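Local coordinates for protein GphF (Cystobacter violaceus, PDB 6MFC) that probably decarboxylates an acyl substrate in the initiation of polyketide biosynthesis, using a GNAT-like fold repurposed from acetyl transfer, at residues N148-R162 and D205-L219. Numbering follows the deposited sequence.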
ATOM      1  N   ASN A 148       4.823  11.562   8.265  1.00100.86           N
ATOM      2  CA  ASN A 148       4.081  11.271   7.048  1.00 93.21           C
ATOM      3  C   ASN A 148       3.850   9.773   6.934  1.00 89.55           C
ATOM      4  O   ASN A 148       4.660   8.964   7.395  1.00 92.31           O
ATOM      5  CB  ASN A 148       4.813  11.773   5.797  1.00 95.46           C
ATOM      6  CG  ASN A 148       4.948  13.278   5.765  1.00 99.13           C
ATOM      7  OD1 ASN A 148       4.075  13.979   5.258  1.00103.42           O
ATOM      8  ND2 ASN A 148       6.051  13.784   6.306  1.00104.80           N
ATOM      9  N   VAL A 149       2.730   9.417   6.315  1.00 77.55           N
ATOM     10  CA  VAL A 149       2.442   8.050   5.904  1.00 78.29           C
ATOM     11  C   VAL A 149       2.521   8.030   4.385  1.00 80.13           C
ATOM     12  O   VAL A 149       1.686   8.637   3.705  1.00 86.32           O
ATOM     13  CB  VAL A 149       1.070   7.573   6.398  1.00 74.74           C
ATOM     14  CG1 VAL A 149       0.809   6.143   5.943  1.00 63.10           C
ATOM     15  CG2 VAL A 149       0.984   7.684   7.909  1.00 76.03           C
ATOM     16  N   VAL A 150       3.531   7.355   3.846  1.00 77.72           N
ATOM     17  CA  VAL A 150       3.765   7.337   2.412  1.00 82.56           C
ATOM     18  C   VAL A 150       3.690   5.899   1.914  1.00 80.62           C
ATOM     19  O   VAL A 150       3.641   4.945   2.692  1.00 80.89           O
ATOM     20  CB  VAL A 150       5.112   7.978   2.032  1.00 88.39           C
ATOM     21  CG1 VAL A 150       5.260   9.340   2.698  1.00 92.95           C
ATOM     22  CG2 VAL A 150       6.250   7.061   2.417  1.00 85.55           C
ATOM     23  N   GLY A 151       3.682   5.758   0.594  1.00 78.76           N
ATOM     24  CA  GLY A 151       3.628   4.450  -0.032  1.00 76.92           C
ATOM     25  C   GLY A 151       3.735   4.592  -1.533  1.00 79.04           C
ATOM     26  O   GLY A 151       3.604   5.685  -2.089  1.00 87.81           O
ATOM     27  N   VAL A 152       3.985   3.462  -2.182  1.00 67.73           N
ATOM     28  CA  VAL A 152       4.078   3.389  -3.634  1.00 72.48           C
ATOM     29  C   VAL A 152       2.817   2.689  -4.121  1.00 78.95           C
ATOM     30  O   VAL A 152       2.718   1.457  -4.084  1.00 98.62           O
ATOM     31  CB  VAL A 152       5.346   2.664  -4.095  1.00 73.00           C
ATOM     32  CG1 VAL A 152       5.381   2.573  -5.611  1.00 75.68           C
ATOM     33  CG2 VAL A 152       6.581   3.381  -3.575  1.00 74.39           C
ATOM     34  N   SER A 153       1.844   3.474  -4.576  1.00 67.72           N
ATOM     35  CA  SER A 153       0.572   2.939  -5.038  1.00 73.38           C
ATOM     36  C   SER A 153       0.706   2.476  -6.489  1.00 78.33           C
ATOM     37  O   SER A 153       1.807   2.360  -7.033  1.00 80.37           O
ATOM     38  CB  SER A 153      -0.531   3.980  -4.864  1.00 77.93           C
ATOM     39  OG  SER A 153      -1.779   3.488  -5.318  1.00 84.24           O
ATOM     40  N   ARG A 154      -0.425   2.204  -7.135  1.00 79.97           N
ATOM     41  CA  ARG A 154      -0.436   1.722  -8.508  1.00 80.95           C
ATOM     42  C   ARG A 154      -1.770   2.094  -9.143  1.00 77.45           C
ATOM     43  O   ARG A 154      -2.663   2.640  -8.488  1.00 82.79           O
ATOM     44  CB  ARG A 154      -0.180   0.210  -8.560  1.00 76.71           C
ATOM     45  CG  ARG A 154      -1.176  -0.618  -7.762  1.00 83.61           C
ATOM     46  CD  ARG A 154      -0.855  -2.102  -7.844  1.00 87.26           C
ATOM     47  NE  ARG A 154      -0.824  -2.584  -9.222  1.00 86.08           N
ATOM     48  CZ  ARG A 154      -1.883  -3.053  -9.873  1.00 86.77           C
ATOM     49  NH1 ARG A 154      -3.064  -3.106  -9.273  1.00 90.73           N
ATOM     50  NH2 ARG A 154      -1.761  -3.470 -11.126  1.00 88.43           N
ATOM     51  N   CYS A 155      -1.898   1.801 -10.434  1.00 85.04           N
ATOM     52  CA  CYS A 155      -3.108   2.085 -11.193  1.00 96.19           C
ATOM     53  C   CYS A 155      -3.763   0.773 -11.602  1.00 99.10           C
ATOM     54  O   CYS A 155      -3.088  -0.136 -12.095  1.00107.81           O
ATOM     55  CB  CYS A 155      -2.798   2.936 -12.427  1.00 96.08           C
ATOM     56  SG  CYS A 155      -2.286   4.625 -12.047  1.00 93.84           S
ATOM     57  N   GLY A 156      -5.076   0.682 -11.398  1.00 83.49           N
ATOM     58  CA  GLY A 156      -5.802  -0.537 -11.686  1.00 88.10           C
ATOM     59  C   GLY A 156      -6.441  -0.576 -13.060  1.00 96.32           C
ATOM     60  O   GLY A 156      -6.787  -1.654 -13.551  1.00 99.64           O
ATOM     61  N   ASP A 157      -6.607   0.584 -13.691  1.00 99.55           N
ATOM     62  CA  ASP A 157      -7.250   0.687 -14.997  1.00101.35           C
ATOM     63  C   ASP A 157      -6.454   1.607 -15.914  1.00101.83           C
ATOM     64  O   ASP A 157      -6.993   2.514 -16.552  1.00111.66           O
ATOM     65  CB  ASP A 157      -8.690   1.174 -14.854  1.00113.35           C
ATOM     66  CG  ASP A 157      -9.493   1.006 -16.130  1.00128.60           C
ATOM     67  OD1 ASP A 157      -9.040   0.269 -17.029  1.00133.21           O
ATOM     68  OD2 ASP A 157     -10.576   1.619 -16.232  1.00134.75           O
ATOM     69  N   TYR A 158      -5.145   1.389 -15.987  1.00 92.70           N
ATOM     70  CA  TYR A 158      -4.323   2.142 -16.924  1.00 84.07           C
ATOM     71  C   TYR A 158      -4.332   1.541 -18.331  1.00 89.85           C
ATOM     72  O   TYR A 158      -4.372   2.305 -19.305  1.00 95.61           O
ATOM     73  CB  TYR A 158      -2.879   2.263 -16.430  1.00 82.91           C
ATOM     74  CG  TYR A 158      -1.981   2.916 -17.458  1.00 87.63           C
ATOM     75  CD1 TYR A 158      -2.176   4.238 -17.833  1.00 87.06           C
ATOM     76  CD2 TYR A 158      -0.959   2.205 -18.073  1.00 86.75           C
ATOM     77  CE1 TYR A 158      -1.373   4.840 -18.779  1.00 83.96           C
ATOM     78  CE2 TYR A 158      -0.148   2.800 -19.022  1.00 87.96           C
ATOM     79  CZ  TYR A 158      -0.361   4.119 -19.370  1.00 90.23           C
ATOM     80  OH  TYR A 158       0.439   4.722 -20.313  1.00 97.90           O
ATOM     81  N   PRO A 159      -4.270   0.208 -18.499  1.00 95.32           N
ATOM     82  CA  PRO A 159      -4.280  -0.351 -19.864  1.00 99.50           C
ATOM     83  C   PRO A 159      -5.413   0.147 -20.747  1.00106.22           C
ATOM     84  O   PRO A 159      -5.230   0.247 -21.966  1.00110.56           O
ATOM     85  CB  PRO A 159      -4.387  -1.859 -19.613  1.00 95.84           C
ATOM     86  CG  PRO A 159      -3.668  -2.057 -18.346  1.00 91.96           C
ATOM     87  CD  PRO A 159      -3.976  -0.844 -17.504  1.00 93.72           C
ATOM     88  N   ARG A 160      -6.581   0.461 -20.180  1.00106.45           N
ATOM     89  CA  ARG A 160      -7.652   1.018 -20.997  1.00103.45           C
ATOM     90  C   ARG A 160      -7.331   2.434 -21.455  1.00102.78           C
ATOM     91  O   ARG A 160      -7.835   2.875 -22.494  1.00109.97           O
ATOM     92  CB  ARG A 160      -8.974   1.002 -20.232  1.00107.43           C
ATOM     93  CG  ARG A 160     -10.197   1.141 -21.124  1.00113.43           C
ATOM     94  CD  ARG A 160     -11.428   1.509 -20.322  1.00123.24           C
ATOM     95  NE  ARG A 160     -11.630   0.611 -19.190  1.00131.01           N
ATOM     96  CZ  ARG A 160     -12.652   0.696 -18.344  1.00145.00           C
ATOM     97  NH1 ARG A 160     -13.569   1.642 -18.503  1.00148.14           N
ATOM     98  NH2 ARG A 160     -12.758  -0.162 -17.339  1.00152.44           N
ATOM     99  N   GLN A 161      -6.503   3.157 -20.703  1.00105.26           N
ATOM    100  CA  GLN A 161      -6.067   4.485 -21.115  1.00106.50           C
ATOM    101  C   GLN A 161      -4.823   4.443 -21.989  1.00103.90           C
ATOM    102  O   GLN A 161      -4.632   5.334 -22.825  1.00 95.49           O
ATOM    103  CB  GLN A 161      -5.803   5.362 -19.888  1.00103.49           C
ATOM    104  CG  GLN A 161      -7.024   5.577 -19.012  1.00104.81           C
ATOM    105  CD  GLN A 161      -8.124   6.344 -19.716  1.00120.69           C
ATOM    106  OE1 GLN A 161      -7.860   7.183 -20.579  1.00128.60           O
ATOM    107  NE2 GLN A 161      -9.368   6.060 -19.352  1.00127.88           N
ATOM    108  N   ARG A 162      -3.971   3.430 -21.812  1.00114.62           N
ATOM    109  CA  ARG A 162      -2.812   3.286 -22.685  1.00122.28           C
ATOM    110  C   ARG A 162      -3.235   3.006 -24.120  1.00124.65           C
ATOM    111  O   ARG A 162      -2.538   3.400 -25.062  1.00133.21           O
ATOM    112  CB  ARG A 162      -1.899   2.169 -22.179  1.00120.65           C
ATOM    113  CG  ARG A 162      -0.496   2.221 -22.760  1.00125.59           C
ATOM    114  CD  ARG A 162       0.168   0.851 -22.795  1.00128.16           C
ATOM    115  NE  ARG A 162       0.226   0.217 -21.482  1.00123.32           N
ATOM    116  CZ  ARG A 162      -0.529  -0.814 -21.116  1.00121.28           C
ATOM    117  NH1 ARG A 162      -1.401  -1.333 -21.967  1.00126.34           N
ATOM    118  NH2 ARG A 162      -0.408  -1.329 -19.900  1.00117.83           N
ATOM    119  N   ASP A 205       4.593  -5.696 -12.731  1.00 92.45           N
ATOM    120  CA  ASP A 205       3.324  -4.971 -12.778  1.00 80.75           C
ATOM    121  C   ASP A 205       3.194  -4.343 -14.163  1.00 77.75           C
ATOM    122  O   ASP A 205       3.434  -3.152 -14.373  1.00 82.46           O
ATOM    123  CB  ASP A 205       3.266  -3.932 -11.665  1.00 75.83           C
ATOM    124  CG  ASP A 205       1.865  -3.407 -11.425  1.00 81.80           C
ATOM    125  OD1 ASP A 205       0.936  -3.818 -12.153  1.00 84.59           O
ATOM    126  OD2 ASP A 205       1.695  -2.584 -10.499  1.00 80.05           O
ATOM    127  N   VAL A 206       2.804  -5.178 -15.128  1.00 81.53           N
ATOM    128  CA  VAL A 206       2.747  -4.742 -16.520  1.00 85.49           C
ATOM    129  C   VAL A 206       1.617  -3.744 -16.742  1.00 99.34           C
ATOM    130  O   VAL A 206       1.728  -2.852 -17.593  1.00104.05           O
ATOM    131  CB  VAL A 206       2.612  -5.961 -17.451  1.00 85.02           C
ATOM    132  CG1 VAL A 206       2.762  -5.543 -18.906  1.00 96.95           C
ATOM    133  CG2 VAL A 206       3.636  -7.020 -17.087  1.00 79.94           C
ATOM    134  N   ASP A 207       0.516  -3.867 -15.994  1.00100.38           N
ATOM    135  CA  ASP A 207      -0.590  -2.929 -16.153  1.00101.25           C
ATOM    136  C   ASP A 207      -0.206  -1.510 -15.753  1.00 96.08           C
ATOM    137  O   ASP A 207      -0.924  -0.566 -16.096  1.00105.63           O
ATOM    138  CB  ASP A 207      -1.798  -3.394 -15.341  1.00107.50           C
ATOM    139  CG  ASP A 207      -2.433  -4.650 -15.907  1.00113.95           C
ATOM    140  OD1 ASP A 207      -2.363  -4.852 -17.138  1.00118.21           O
ATOM    141  OD2 ASP A 207      -3.006  -5.434 -15.122  1.00118.05           O
ATOM    142  N   ASN A 208       0.903  -1.339 -15.036  1.00 87.74           N
ATOM    143  CA  ASN A 208       1.440  -0.027 -14.706  1.00 86.14           C
ATOM    144  C   ASN A 208       2.735   0.270 -15.449  1.00 94.20           C
ATOM    145  O   ASN A 208       3.429   1.232 -15.101  1.00 98.44           O
ATOM    146  CB  ASN A 208       1.659   0.090 -13.197  1.00 71.77           C
ATOM    147  CG  ASN A 208       0.365   0.310 -12.439  1.00 84.43           C
ATOM    148  OD1 ASN A 208       0.099   1.409 -11.955  1.00 95.58           O
ATOM    149  ND2 ASN A 208      -0.453  -0.733 -12.342  1.00 82.83           N
ATOM    150  N   ASP A 209       3.072  -0.531 -16.461  1.00 92.61           N
ATOM    151  CA  ASP A 209       4.328  -0.388 -17.199  1.00 89.58           C
ATOM    152  C   ASP A 209       5.522  -0.433 -16.250  1.00 72.21           C
ATOM    153  O   ASP A 209       6.519   0.270 -16.430  1.00 73.92           O
ATOM    154  CB  ASP A 209       4.329   0.893 -18.037  1.00100.91           C
ATOM    155  CG  ASP A 209       3.389   0.812 -19.225  1.00112.31           C
ATOM    156  OD1 ASP A 209       2.188   0.543 -19.017  1.00119.69           O
ATOM    157  OD2 ASP A 209       3.851   1.023 -20.366  1.00114.18           O
ATOM    158  N   GLY A 210       5.411  -1.270 -15.220  1.00 68.27           N
ATOM    159  CA  GLY A 210       6.442  -1.402 -14.214  1.00 65.45           C
ATOM    160  C   GLY A 210       6.609  -0.214 -13.296  1.00 63.49           C
ATOM    161  O   GLY A 210       7.492  -0.246 -12.431  1.00 61.80           O
ATOM    162  N   ALA A 211       5.795   0.826 -13.442  1.00 64.31           N
ATOM    163  CA  ALA A 211       5.982   2.041 -12.670  1.00 78.00           C
ATOM    164  C   ALA A 211       5.325   1.923 -11.297  1.00 75.25           C
ATOM    165  O   ALA A 211       4.612   0.964 -10.992  1.00 83.18           O
ATOM    166  CB  ALA A 211       5.422   3.246 -13.423  1.00 89.23           C
ATOM    167  N   GLY A 212       5.580   2.928 -10.464  1.00 68.28           N
ATOM    168  CA  GLY A 212       4.968   3.029  -9.155  1.00 70.94           C
ATOM    169  C   GLY A 212       4.756   4.474  -8.754  1.00 81.38           C
ATOM    170  O   GLY A 212       5.644   5.312  -8.944  1.00 86.76           O
ATOM    171  N   VAL A 213       3.590   4.784  -8.198  1.00 81.04           N
ATOM    172  CA  VAL A 213       3.212   6.153  -7.869  1.00 78.79           C
ATOM    173  C   VAL A 213       3.398   6.365  -6.373  1.00 73.05           C
ATOM    174  O   VAL A 213       2.827   5.631  -5.558  1.00 74.00           O
ATOM    175  CB  VAL A 213       1.765   6.452  -8.292  1.00 77.52           C
ATOM    176  CG1 VAL A 213       1.347   7.836  -7.819  1.00 65.05           C
ATOM    177  CG2 VAL A 213       1.629   6.335  -9.802  1.00 69.75           C
ATOM    178  N   ILE A 214       4.190   7.370  -6.014  1.00 65.33           N
ATOM    179  CA  ILE A 214       4.425   7.706  -4.614  1.00 71.50           C
ATOM    180  C   ILE A 214       3.285   8.588  -4.120  1.00 81.14           C
ATOM    181  O   ILE A 214       3.056   9.680  -4.649  1.00 88.83           O
ATOM    182  CB  ILE A 214       5.779   8.405  -4.431  1.00 71.01           C
ATOM    183  CG1 ILE A 214       6.922   7.481  -4.853  1.00 68.97           C
ATOM    184  CG2 ILE A 214       5.958   8.852  -2.987  1.00 72.82           C
ATOM    185  CD1 ILE A 214       8.288   8.118  -4.736  1.00 67.15           C
ATOM    186  N   VAL A 215       2.567   8.114  -3.106  1.00 79.18           N
ATOM    187  CA  VAL A 215       1.535   8.895  -2.434  1.00 80.12           C
ATOM    188  C   VAL A 215       2.055   9.281  -1.057  1.00 80.73           C
ATOM    189  O   VAL A 215       2.799   8.528  -0.420  1.00 75.61           O
ATOM    190  CB  VAL A 215       0.202   8.123  -2.332  1.00 75.77           C
ATOM    191  CG1 VAL A 215      -0.343   7.824  -3.718  1.00 77.44           C
ATOM    192  CG2 VAL A 215       0.383   6.836  -1.546  1.00 74.53           C
ATOM    193  N   ILE A 216       1.675  10.473  -0.602  1.00 82.90           N
ATOM    194  CA  ILE A 216       2.143  11.009   0.673  1.00 81.15           C
ATOM    195  C   ILE A 216       0.938  11.492   1.465  1.00 85.06           C
ATOM    196  O   ILE A 216       0.211  12.385   1.012  1.00 77.22           O
ATOM    197  CB  ILE A 216       3.156  12.152   0.486  1.00 77.58           C
ATOM    198  CG1 ILE A 216       4.379  11.667  -0.296  1.00 73.95           C
ATOM    199  CG2 ILE A 216       3.577  12.709   1.836  1.00 73.80           C
ATOM    200  CD1 ILE A 216       5.410  12.745  -0.535  1.00 77.93           C
ATOM    201  N   HIS A 217       0.729  10.908   2.644  1.00 88.84           N
ATOM    202  CA  HIS A 217      -0.321  11.337   3.567  1.00 83.53           C
ATOM    203  C   HIS A 217       0.327  12.210   4.636  1.00 86.72           C
ATOM    204  O   HIS A 217       0.867  11.703   5.622  1.00 93.43           O
ATOM    205  CB  HIS A 217      -1.032  10.143   4.198  1.00 76.32           C
ATOM    206  CG  HIS A 217      -1.918   9.388   3.257  1.00 78.61           C
ATOM    207  ND1 HIS A 217      -3.255   9.682   3.095  1.00 85.73           N
ATOM    208  CD2 HIS A 217      -1.665   8.336   2.444  1.00 77.58           C
ATOM    209  CE1 HIS A 217      -3.785   8.849   2.218  1.00 86.57           C
ATOM    210  NE2 HIS A 217      -2.840   8.023   1.806  1.00 80.24           N
ATOM    211  N   ALA A 218       0.283  13.524   4.434  1.00 88.36           N
ATOM    212  CA  ALA A 218       0.736  14.442   5.469  1.00 90.18           C
ATOM    213  C   ALA A 218      -0.119  14.281   6.719  1.00 90.45           C
ATOM    214  O   ALA A 218      -1.313  13.980   6.648  1.00101.94           O
ATOM    215  CB  ALA A 218       0.678  15.887   4.969  1.00 94.25           C
ATOM    216  N   LEU A 219       0.505  14.478   7.881  1.00 87.85           N
ATOM    217  CA  LEU A 219      -0.164  14.245   9.152  1.00 94.59           C
ATOM    218  C   LEU A 219      -0.434  15.511   9.951  1.00118.01           C
ATOM    219  O   LEU A 219      -1.219  15.462  10.903  1.00132.61           O
ATOM    220  CB  LEU A 219       0.655  13.275  10.016  1.00 92.37           C
ATOM    221  CG  LEU A 219       0.854  11.868   9.449  1.00 89.18           C
ATOM    222  CD1 LEU A 219       1.488  10.959  10.487  1.00 86.11           C
ATOM    223  CD2 LEU A 219      -0.462  11.286   8.956  1.00 83.88           C
TER
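Asn208 OD1 takes the backbone N-H of Cys155, met in the plane of its carbonyl on a lone pair, and also a hydrogen bond from the hydroxyl of Tyr168. The other half of the amide, ND2, donates to Cys155 O at 2.7 Å, so that this side chain pairs with both polar backbone atoms of Cys155 and its rotation is fixed. Beside it Arg154 grips Asp205 side-on in a salt bridge: NE reaches OD2 at 2.8 Å in a nearly straight bond, while NH2 reaches OD1 at 2.9 Å. Both oxygens are met on their syn sides, with the guanidinium and carboxylate planes 30° apart; the bend of the arginine chain at chi3 (-57°) turns this edge to the acid. Asp205 O in turn receives N-H groups of Asn208 and Gly210 from opposite faces of its plane, tying the backbone of Asp205 to the type I' turn Asn208-Ala211. Farther along, Arg162 NE forms a salt bridge with Asp209, meeting the syn lone pair of OD1 at 3.2 Å, and the same oxygen lies at the edge of the Tyr158 ring.

Beyond the turn, 148-153 and 212-218 run antiparallel. Hydrogen-bonded pairs Val149-His217, Gly151-Val215 and Ser153-Val213 carry the ladder. On one face Val150 CG1 lies alongside Ile216, 3.9 Å from its CG2, and Val152 CG1 rests on Gly212 CA. On the other, Val149 CG2 touches Leu219 CD2, and the His217 ring, its edge toward Val149 O, hydrogen-bonds through NE2 to His187.

Within the mixed sheet of this GNAT-like fold, strand 148-153 lies between parallel 111-119 and antiparallel 212-218, the latter followed by 193-198, while helix 128-140 packs over Val149, His217 and Leu219.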